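Local coordinates for protein membrane-anchored mycosin mycp1 (Mycobacterium thermoresistibile, PDB 4HVL) that probably acts as a subtilisin-like serine endopeptidase of the mycosin group, anchored in the membrane and an essential component of the ESX-1 type VII secretion system, at residues 20-28 and 135-143; 221-229 and 239-247. All coordinates share one frame; numbering follows the deposited sequence.

Contact 1 of 2, residues 20-28 and 135-143; sequences DNPMEQRRV and SAAFQPVGA
Pro-22 meets Val-141 at one end of a two-stranded antiparallel sheet on the protein surface, built from residues 23-25 and 138-140. Val-141 N donates to Pro-22 O over 2.9 Å. A water bridges Pro-22 O and Val-141 O. Pro-22 CB lies 3.8 Å from Val-141 CG2.

Met-23 is a non-hydrogen-bonded partner of Pro-140. Its side chain bends at chi2 and chi3, which carries the thioether across Pro-140. Met-23 SD comes 3.6 Å from Pro-140 CA, and the terminal methyl reaches Phe-138 CB.

Glu-24 and Gln-139 form the hydrogen-bonded pair. Glu-24 N gives to Gln-139 O at 3.0 Å, and Gln-139 N returns to Glu-24 O at 2.9 Å.

Gln-25 CB lies over one face of the Phe-138 ring. This CH-pi contact puts Gln-25 CB 3.8 Å from the Phe-138 ring centroid, 14° off the normal. CG is anti to the backbone N (chi1 -175°) and the chain runs on extended. The amide thus passes beyond the ring, and NE2 donates to Arg-27 O.

Arg-26 and Arg-27 both turn their backbone N-H to Ala-137 O. Arg-26 N lies 2.8 Å from Ala-137 O, and Arg-27 N comes in on a lone pair of the same oxygen. On the face of Glu-24 and Gln-139, Arg-26 CG crosses Gln-139 CG at 3.9 Å, while Arg-26 NH1 forms a salt bridge with Glu-24 OE1.

Backbone bonds hold the two strands together, and the two faces differ in chemistry. Met-23, Gln-25, Phe-138 and Pro-140 make the largely apolar one, where Phe-138 also touches Val-88 and Asp-89. The other carries the ion pair, which probably steadies the Arg-26 side chain over Gln-139.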
loop_
_atom_site.group_PDB
_atom_site.type_symbol
_atom_site.label_atom_id
_atom_site.label_comp_id
_atom_site.label_asym_id
_atom_site.label_seq_id
_atom_site.Cartn_x
_atom_site.Cartn_y
_atom_site.Cartn_z
ATOM N N ASP A 20 -13.627 -13.925 -3.332
ATOM C CA ASP A 20 -13.519 -15.035 -4.302
ATOM C C ASP A 20 -14.285 -16.267 -3.845
ATOM O O ASP A 20 -14.760 -17.045 -4.652
ATOM C CB ASP A 20 -12.052 -15.435 -4.465
ATOM C CG ASP A 20 -11.852 -16.526 -5.503
ATOM O OD1 ASP A 20 -12.179 -16.292 -6.690
ATOM O OD2 ASP A 20 -11.355 -17.619 -5.132
ATOM N N ASN A 21 -14.338 -16.467 -2.539
ATOM C CA ASN A 21 -15.117 -17.548 -1.959
ATOM C C ASN A 21 -15.679 -17.093 -0.611
ATOM O O ASN A 21 -15.189 -16.133 -0.021
ATOM C CB ASN A 21 -14.257 -18.794 -1.804
ATOM C CG ASN A 21 -12.935 -18.490 -1.153
ATOM O OD1 ASN A 21 -12.871 -18.283 0.065
ATOM N ND2 ASN A 21 -11.861 -18.438 -1.958
ATOM N N PRO A 22 -16.712 -17.770 -0.121
ATOM C CA PRO A 22 -17.409 -17.237 1.047
ATOM C C PRO A 22 -16.533 -17.089 2.293
ATOM O O PRO A 22 -15.649 -17.908 2.530
ATOM C CB PRO A 22 -18.507 -18.266 1.287
ATOM C CG PRO A 22 -18.719 -18.924 -0.034
ATOM C CD PRO A 22 -17.364 -18.984 -0.650
ATOM N N MET A 23 -16.807 -16.056 3.083
ATOM C CA MET A 23 -15.954 -15.648 4.195
ATOM C C MET A 23 -16.841 -15.310 5.388
ATOM O O MET A 23 -17.922 -14.721 5.202
ATOM C CB MET A 23 -15.147 -14.390 3.848
ATOM C CG MET A 23 -14.152 -14.501 2.704
ATOM S SD MET A 23 -12.780 -15.621 3.040
ATOM C CE MET A 23 -11.765 -14.693 4.173
ATOM N N GLU A 24 -16.377 -15.659 6.591
ATOM C CA GLU A 24 -17.143 -15.476 7.817
ATOM C C GLU A 24 -16.277 -14.893 8.921
ATOM O O GLU A 24 -15.140 -15.343 9.149
ATOM C CB GLU A 24 -17.742 -16.811 8.273
ATOM C CG GLU A 24 -18.475 -16.735 9.614
ATOM C CD GLU A 24 -19.205 -18.022 9.984
ATOM O OE1 GLU A 24 -19.002 -19.053 9.310
ATOM O OE2 GLU A 24 -19.963 -18.002 10.976
ATOM N N GLN A 25 -16.827 -13.895 9.618
ATOM C CA GLN A 25 -16.115 -13.285 10.733
ATOM C C GLN A 25 -16.066 -14.260 11.904
ATOM O O GLN A 25 -17.102 -14.641 12.435
ATOM C CB GLN A 25 -16.775 -11.978 11.166
ATOM C CG GLN A 25 -15.993 -11.266 12.242
ATOM C CD GLN A 25 -16.564 -9.904 12.575
ATOM O OE1 GLN A 25 -17.517 -9.451 11.958
ATOM N NE2 GLN A 25 -15.966 -9.241 13.548
ATOM N N ARG A 26 -14.855 -14.644 12.300
ATOM C CA ARG A 26 -14.647 -15.524 13.449
ATOM C C ARG A 26 -14.136 -14.790 14.698
ATOM O O ARG A 26 -14.174 -15.342 15.789
ATOM C CB ARG A 26 -13.661 -16.623 13.079
ATOM C CG ARG A 26 -14.061 -17.463 11.867
ATOM C CD ARG A 26 -15.060 -18.560 12.197
ATOM N NE ARG A 26 -14.809 -19.755 11.378
ATOM C CZ ARG A 26 -15.473 -20.113 10.270
ATOM N NH1 ARG A 26 -16.482 -19.393 9.790
ATOM N NH2 ARG A 26 -15.125 -21.221 9.631
ATOM N N ARG A 27 -13.656 -13.563 14.552
ATOM C CA ARG A 27 -13.129 -12.816 15.684
ATOM C C ARG A 27 -13.760 -11.439 15.839
ATOM O O ARG A 27 -14.103 -10.784 14.844
ATOM C CB ARG A 27 -11.629 -12.605 15.528
ATOM C CG ARG A 27 -10.797 -13.864 15.427
ATOM C CD ARG A 27 -9.334 -13.452 15.354
ATOM N NE ARG A 27 -8.455 -14.547 14.942
ATOM C CZ ARG A 27 -7.191 -14.391 14.543
ATOM N NH1 ARG A 27 -6.634 -13.180 14.494
ATOM N NH2 ARG A 27 -6.475 -15.456 14.187
ATOM N N VAL A 28 -13.837 -10.983 17.090
ATOM C CA VAL A 28 -14.241 -9.617 17.410
ATOM C C VAL A 28 -13.189 -8.634 16.894
ATOM O O VAL A 28 -12.002 -8.942 16.832
ATOM C CB VAL A 28 -14.474 -9.431 18.931
ATOM C CG1 VAL A 28 -14.790 -7.977 19.273
ATOM C CG2 VAL A 28 -15.603 -10.333 19.402
ATOM N N SER A 135 -8.964 -9.092 5.754
ATOM C CA SER A 135 -9.153 -9.034 7.217
ATOM C C SER A 135 -8.714 -10.310 7.904
ATOM O O SER A 135 -9.207 -11.400 7.569
ATOM C CB SER A 135 -10.603 -8.771 7.622
ATOM O OG SER A 135 -10.741 -8.885 9.051
ATOM N N ALA A 136 -7.860 -10.159 8.918
ATOM C CA ALA A 136 -7.483 -11.256 9.787
ATOM C C ALA A 136 -8.641 -11.758 10.684
ATOM O O ALA A 136 -8.511 -12.776 11.332
ATOM C CB ALA A 136 -6.289 -10.843 10.642
ATOM N N ALA A 137 -9.756 -11.029 10.740
ATOM C CA ALA A 137 -10.897 -11.421 11.572
ATOM C C ALA A 137 -11.846 -12.428 10.888
ATOM O O ALA A 137 -12.725 -13.001 11.542
ATOM C CB ALA A 137 -11.688 -10.182 11.977
ATOM N N PHE A 138 -11.665 -12.619 9.581
ATOM C CA PHE A 138 -12.507 -13.513 8.785
ATOM C C PHE A 138 -11.744 -14.731 8.336
ATOM O O PHE A 138 -10.528 -14.662 8.129
ATOM C CB PHE A 138 -13.000 -12.790 7.535
ATOM C CG PHE A 138 -14.071 -11.780 7.794
ATOM C CD1 PHE A 138 -13.793 -10.624 8.517
ATOM C CD2 PHE A 138 -15.339 -11.956 7.277
ATOM C CE1 PHE A 138 -14.783 -9.680 8.739
ATOM C CE2 PHE A 138 -16.324 -11.018 7.490
ATOM C CZ PHE A 138 -16.045 -9.876 8.219
ATOM N N GLN A 139 -12.461 -15.830 8.138
ATOM C CA GLN A 139 -11.882 -17.069 7.611
ATOM C C GLN A 139 -12.763 -17.601 6.473
ATOM O O GLN A 139 -13.992 -17.438 6.512
ATOM C CB GLN A 139 -11.799 -18.165 8.694
ATOM C CG GLN A 139 -10.803 -17.912 9.818
ATOM C CD GLN A 139 -9.359 -17.911 9.335
ATOM O OE1 GLN A 139 -8.963 -18.753 8.512
ATOM N NE2 GLN A 139 -8.561 -16.961 9.837
ATOM N N PRO A 140 -12.144 -18.288 5.493
ATOM C CA PRO A 140 -12.927 -18.929 4.440
ATOM C C PRO A 140 -13.907 -19.951 5.020
ATOM O O PRO A 140 -13.562 -20.690 5.930
ATOM C CB PRO A 140 -11.866 -19.623 3.567
ATOM C CG PRO A 140 -10.537 -19.215 4.124
ATOM C CD PRO A 140 -10.758 -18.785 5.526
ATOM N N VAL A 141 -15.142 -19.947 4.529
ATOM C CA VAL A 141 -16.120 -20.933 4.946
ATOM C C VAL A 141 -15.606 -22.253 4.385
ATOM O O VAL A 141 -15.196 -22.312 3.219
ATOM C CB VAL A 141 -17.529 -20.623 4.405
ATOM C CG1 VAL A 141 -18.498 -21.718 4.781
ATOM C CG2 VAL A 141 -18.032 -19.293 4.932
ATOM N N GLY A 142 -15.590 -23.293 5.218
ATOM C CA GLY A 142 -15.101 -24.614 4.813
ATOM C C GLY A 142 -15.502 -24.912 3.385
ATOM O O GLY A 142 -16.664 -24.741 3.022
ATOM N N ALA A 143 -14.545 -25.314 2.557
ATOM C CA ALA A 143 -14.844 -25.638 1.164
ATOM C C ALA A 143 -14.007 -26.812 0.670
ATOM O O ALA A 143 -12.852 -26.967 1.063
ATOM C CB ALA A 143 -14.618 -24.420 0.282
HETATM O O HOH W 1 -15.108 -20.357 1.286
#

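Contact 2 of 2, residues 221-229 and 239-247; sequences DCTQNPPPD and WQQVQTIVS
The loop that follows strand 210-214 of the central parallel sheet runs back beside the start of strand 244-247, and the side-chain amide of Asn-225 joins the two. Asn-225 OD1 takes two backbone N-H groups. Thr-244 N lies 2.8 Å from Asn-225 OD1, on a lone pair and with a nearly straight bond (173°). Gln-243 N also reaches Asn-225 OD1 at 2.8 Å, tilted from the carbonyl plane. Asn-225 ND2 gives to Thr-244 O at 2.9 Å, close to its own amide plane, and also bonds Ser-273 O. Three bonds across the contact thus fix the rotation of this buried amide, which takes the part of a backbone group.

Strand 244-247 pairs antiparallel with strand 183-186, a small sheet apart from the seven-stranded parallel one of the subtilisin fold. The disulfide from Cys-222 to Cys-184 ties the loop to that partner strand. Beside it, Thr-244 OG1 donates to Thr-223 O at 2.9 Å.

Farther on, Pro-226 CD packs 3.3 Å from Gln-241 O, and its ring crosses the Gln-243 side chain. Gln-241 CG, placed beside the backbone N by chi1 (-50°), lies 3.5 Å from Pro-227 O. The bend at chi2 then turns the amide toward Asp-229 and two waters. One water links Pro-227 O with Gln-241 OE1. A second joins Asp-229 OD2 to Gln-241 NE2, while Asp-229 OD1 bonds Ala-231 N.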
loop_
_atom_site.group_PDB
_atom_site.type_symbol
_atom_site.label_atom_id
_atom_site.label_comp_id
_atom_site.label_asym_id
_atom_site.label_seq_id
_atom_site.Cartn_x
_atom_site.Cartn_y
_atom_site.Cartn_z
ATOM N N ASP A 221 4.456 -16.657 4.407
ATOM C CA ASP A 221 4.737 -16.992 3.007
ATOM C C ASP A 221 5.705 -15.996 2.390
ATOM O O ASP A 221 6.220 -16.224 1.284
ATOM C CB ASP A 221 3.456 -17.008 2.166
ATOM C CG ASP A 221 2.498 -18.138 2.554
ATOM O OD1 ASP A 221 1.448 -17.832 3.172
ATOM O OD2 ASP A 221 2.784 -19.320 2.241
ATOM N N CYS A 222 5.968 -14.895 3.091
ATOM C CA CYS A 222 6.871 -13.869 2.571
ATOM C C CYS A 222 8.248 -14.052 3.181
ATOM O O CYS A 222 8.545 -13.520 4.258
ATOM C CB CYS A 222 6.370 -12.457 2.872
ATOM S SG CYS A 222 4.718 -12.078 2.267
ATOM N N THR A 223 9.082 -14.811 2.484
ATOM C CA THR A 223 10.454 -15.011 2.880
ATOM C C THR A 223 11.293 -14.089 2.000
ATOM O O THR A 223 11.049 -13.975 0.792
ATOM C CB THR A 223 10.857 -16.499 2.793
ATOM O OG1 THR A 223 10.648 -16.987 1.469
ATOM C CG2 THR A 223 10.004 -17.311 3.735
ATOM N N GLN A 224 12.226 -13.383 2.638
ATOM C CA GLN A 224 13.072 -12.356 2.015
ATOM C C GLN A 224 13.764 -12.842 0.753
ATOM O O GLN A 224 14.282 -13.957 0.726
ATOM C CB GLN A 224 14.153 -11.910 3.010
ATOM C CG GLN A 224 14.991 -10.698 2.601
ATOM C CD GLN A 224 14.133 -9.506 2.230
ATOM O OE1 GLN A 224 13.645 -9.402 1.102
ATOM N NE2 GLN A 224 13.943 -8.601 3.170
ATOM N N ASN A 225 13.804 -12.008 -0.280
ATOM C CA ASN A 225 14.536 -12.361 -1.490
ATOM C C ASN A 225 16.031 -12.078 -1.324
ATOM O O ASN A 225 16.396 -11.105 -0.676
ATOM C CB ASN A 225 14.015 -11.580 -2.702
ATOM C CG ASN A 225 12.789 -12.211 -3.312
ATOM O OD1 ASN A 225 12.755 -13.428 -3.552
ATOM N ND2 ASN A 225 11.766 -11.385 -3.591
ATOM N N PRO A 226 16.899 -12.930 -1.909
ATOM C CA PRO A 226 18.356 -12.637 -1.892
ATOM C C PRO A 226 18.708 -11.419 -2.739
ATOM O O PRO A 226 17.971 -11.088 -3.659
ATOM C CB PRO A 226 18.991 -13.898 -2.518
ATOM C CG PRO A 226 17.964 -14.955 -2.451
ATOM C CD PRO A 226 16.617 -14.274 -2.432
ATOM N N PRO A 227 19.834 -10.752 -2.437
ATOM C CA PRO A 227 20.251 -9.653 -3.294
ATOM C C PRO A 227 20.683 -10.104 -4.714
ATOM O O PRO A 227 20.908 -11.279 -4.957
ATOM C CB PRO A 227 21.458 -9.073 -2.543
ATOM C CG PRO A 227 22.001 -10.213 -1.763
ATOM C CD PRO A 227 20.798 -10.996 -1.347
ATOM N N PRO A 228 20.818 -9.154 -5.635
ATOM C CA PRO A 228 21.413 -9.420 -6.947
ATOM C C PRO A 228 22.812 -10.023 -6.872
ATOM O O PRO A 228 23.555 -9.713 -5.942
ATOM C CB PRO A 228 21.514 -8.032 -7.578
ATOM C CG PRO A 228 20.499 -7.193 -6.847
ATOM C CD PRO A 228 20.430 -7.742 -5.458
ATOM N N ASP A 229 23.164 -10.871 -7.840
ATOM C CA ASP A 229 24.535 -11.370 -7.954
ATOM C C ASP A 229 25.367 -10.386 -8.802
ATOM O O ASP A 229 25.119 -10.220 -9.998
ATOM C CB ASP A 229 24.578 -12.771 -8.565
ATOM C CG ASP A 229 25.956 -13.414 -8.457
ATOM O OD1 ASP A 229 26.934 -12.695 -8.139
ATOM O OD2 ASP A 229 26.058 -14.644 -8.685
ATOM N N TRP A 239 16.709 -10.321 -10.919
ATOM C CA TRP A 239 15.520 -11.126 -11.229
ATOM C C TRP A 239 15.777 -12.634 -11.094
ATOM O O TRP A 239 14.894 -13.356 -10.661
ATOM C CB TRP A 239 14.977 -10.850 -12.649
ATOM C CG TRP A 239 14.113 -9.627 -12.720
ATOM C CD1 TRP A 239 14.506 -8.361 -13.032
ATOM C CD2 TRP A 239 12.700 -9.553 -12.445
ATOM N NE1 TRP A 239 13.419 -7.497 -12.975
ATOM C CE2 TRP A 239 12.308 -8.202 -12.602
ATOM C CE3 TRP A 239 11.743 -10.482 -12.064
ATOM C CZ2 TRP A 239 10.978 -7.783 -12.434
ATOM C CZ3 TRP A 239 10.435 -10.063 -11.894
ATOM C CH2 TRP A 239 10.070 -8.731 -12.075
ATOM N N GLN A 240 16.970 -13.085 -11.457
ATOM C CA GLN A 240 17.318 -14.508 -11.391
ATOM C C GLN A 240 17.648 -15.018 -9.987
ATOM O O GLN A 240 17.785 -16.200 -9.808
ATOM C CB GLN A 240 18.472 -14.827 -12.346
ATOM C CG GLN A 240 18.211 -14.427 -13.795
ATOM C CD GLN A 240 16.794 -14.749 -14.235
ATOM O OE1 GLN A 240 16.294 -15.855 -14.021
ATOM N NE2 GLN A 240 16.119 -13.762 -14.794
ATOM N N GLN A 241 17.746 -14.126 -9.009
ATOM C CA GLN A 241 17.989 -14.484 -7.602
ATOM C C GLN A 241 16.685 -14.510 -6.811
ATOM O O GLN A 241 16.674 -14.870 -5.647
ATOM C CB GLN A 241 18.944 -13.464 -6.969
ATOM C CG GLN A 241 20.204 -13.211 -7.789
ATOM C CD GLN A 241 20.988 -14.483 -7.981
ATOM O OE1 GLN A 241 21.068 -15.305 -7.071
ATOM N NE2 GLN A 241 21.587 -14.650 -9.161
ATOM N N VAL A 242 15.585 -14.129 -7.441
ATOM C CA VAL A 242 14.291 -14.072 -6.754
ATOM C C VAL A 242 13.797 -15.470 -6.402
ATOM O O VAL A 242 13.868 -16.383 -7.239
ATOM C CB VAL A 242 13.232 -13.381 -7.632
ATOM C CG1 VAL A 242 11.821 -13.609 -7.084
ATOM C CG2 VAL A 242 13.560 -11.908 -7.772
ATOM N N GLN A 243 13.296 -15.623 -5.176
ATOM C CA GLN A 243 12.589 -16.842 -4.746
ATOM C C GLN A 243 11.104 -16.595 -4.437
ATOM O O GLN A 243 10.279 -17.508 -4.580
ATOM C CB GLN A 243 13.249 -17.408 -3.492
ATOM C CG GLN A 243 14.744 -17.630 -3.651
ATOM C CD GLN A 243 15.432 -17.977 -2.342
ATOM O OE1 GLN A 243 14.905 -17.718 -1.241
ATOM N NE2 GLN A 243 16.625 -18.557 -2.450
ATOM N N THR A 244 10.786 -15.386 -3.967
ATOM C CA THR A 244 9.440 -15.023 -3.550
ATOM C C THR A 244 8.874 -13.903 -4.436
ATOM O O THR A 244 9.421 -12.811 -4.496
ATOM C CB THR A 244 9.435 -14.593 -2.071
ATOM O OG1 THR A 244 9.938 -15.661 -1.271
ATOM C CG2 THR A 244 8.031 -14.248 -1.583
ATOM N N ILE A 245 7.807 -14.213 -5.163
ATOM C CA ILE A 245 7.046 -13.217 -5.897
ATOM C C ILE A 245 6.155 -12.483 -4.889
ATOM O O ILE A 245 5.519 -13.127 -4.042
ATOM C CB ILE A 245 6.166 -13.885 -6.985
ATOM C CG1 ILE A 245 7.039 -14.639 -8.002
ATOM C CG2 ILE A 245 5.239 -12.877 -7.669
ATOM C CD1 ILE A 245 8.135 -13.789 -8.624
ATOM N N VAL A 246 6.156 -11.155 -4.949
ATOM C CA VAL A 246 5.197 -10.311 -4.224
ATOM C C VAL A 246 4.316 -9.611 -5.257
ATOM O O VAL A 246 4.827 -8.934 -6.177
ATOM C CB VAL A 246 5.913 -9.255 -3.346
ATOM C CG1 VAL A 246 4.902 -8.477 -2.514
ATOM C CG2 VAL A 246 6.942 -9.924 -2.430
ATOM N N SER A 247 3.005 -9.779 -5.130
ATOM C CA SER A 247 2.052 -9.205 -6.095
ATOM C C SER A 247 1.041 -8.315 -5.373
ATOM O O SER A 247 0.544 -8.689 -4.323
ATOM C CB SER A 247 1.286 -10.306 -6.839
ATOM O OG SER A 247 0.457 -9.771 -7.873
HETATM O O HOH W 2 21.973 -13.668 -4.549
HETATM O O HOH W 3 24.181 -16.461 -9.244
#

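Overall arrangement
Contact 1 closes along the chain before contact 2 opens. Their centres lie about 29 Å apart, their nearest atoms about 12 Å, and they share no strand. Contact 1 is itself a two-stranded sheet. It holds the N-terminal segment to the piece following strand 127-132, across 106 residues. Contact 2 has only strand 244-247, whose partner 183-186 lies outside it. It lays the loop after strand 210-214 against the start of 244-247, with nine residues between its segments. Both small sheets are separate from the central seven-stranded one. Thr-134, just before 135-143, and Glu-181 bind one zinc ion; the side chain of Cys-222 is about 8 Å from that of Glu-181.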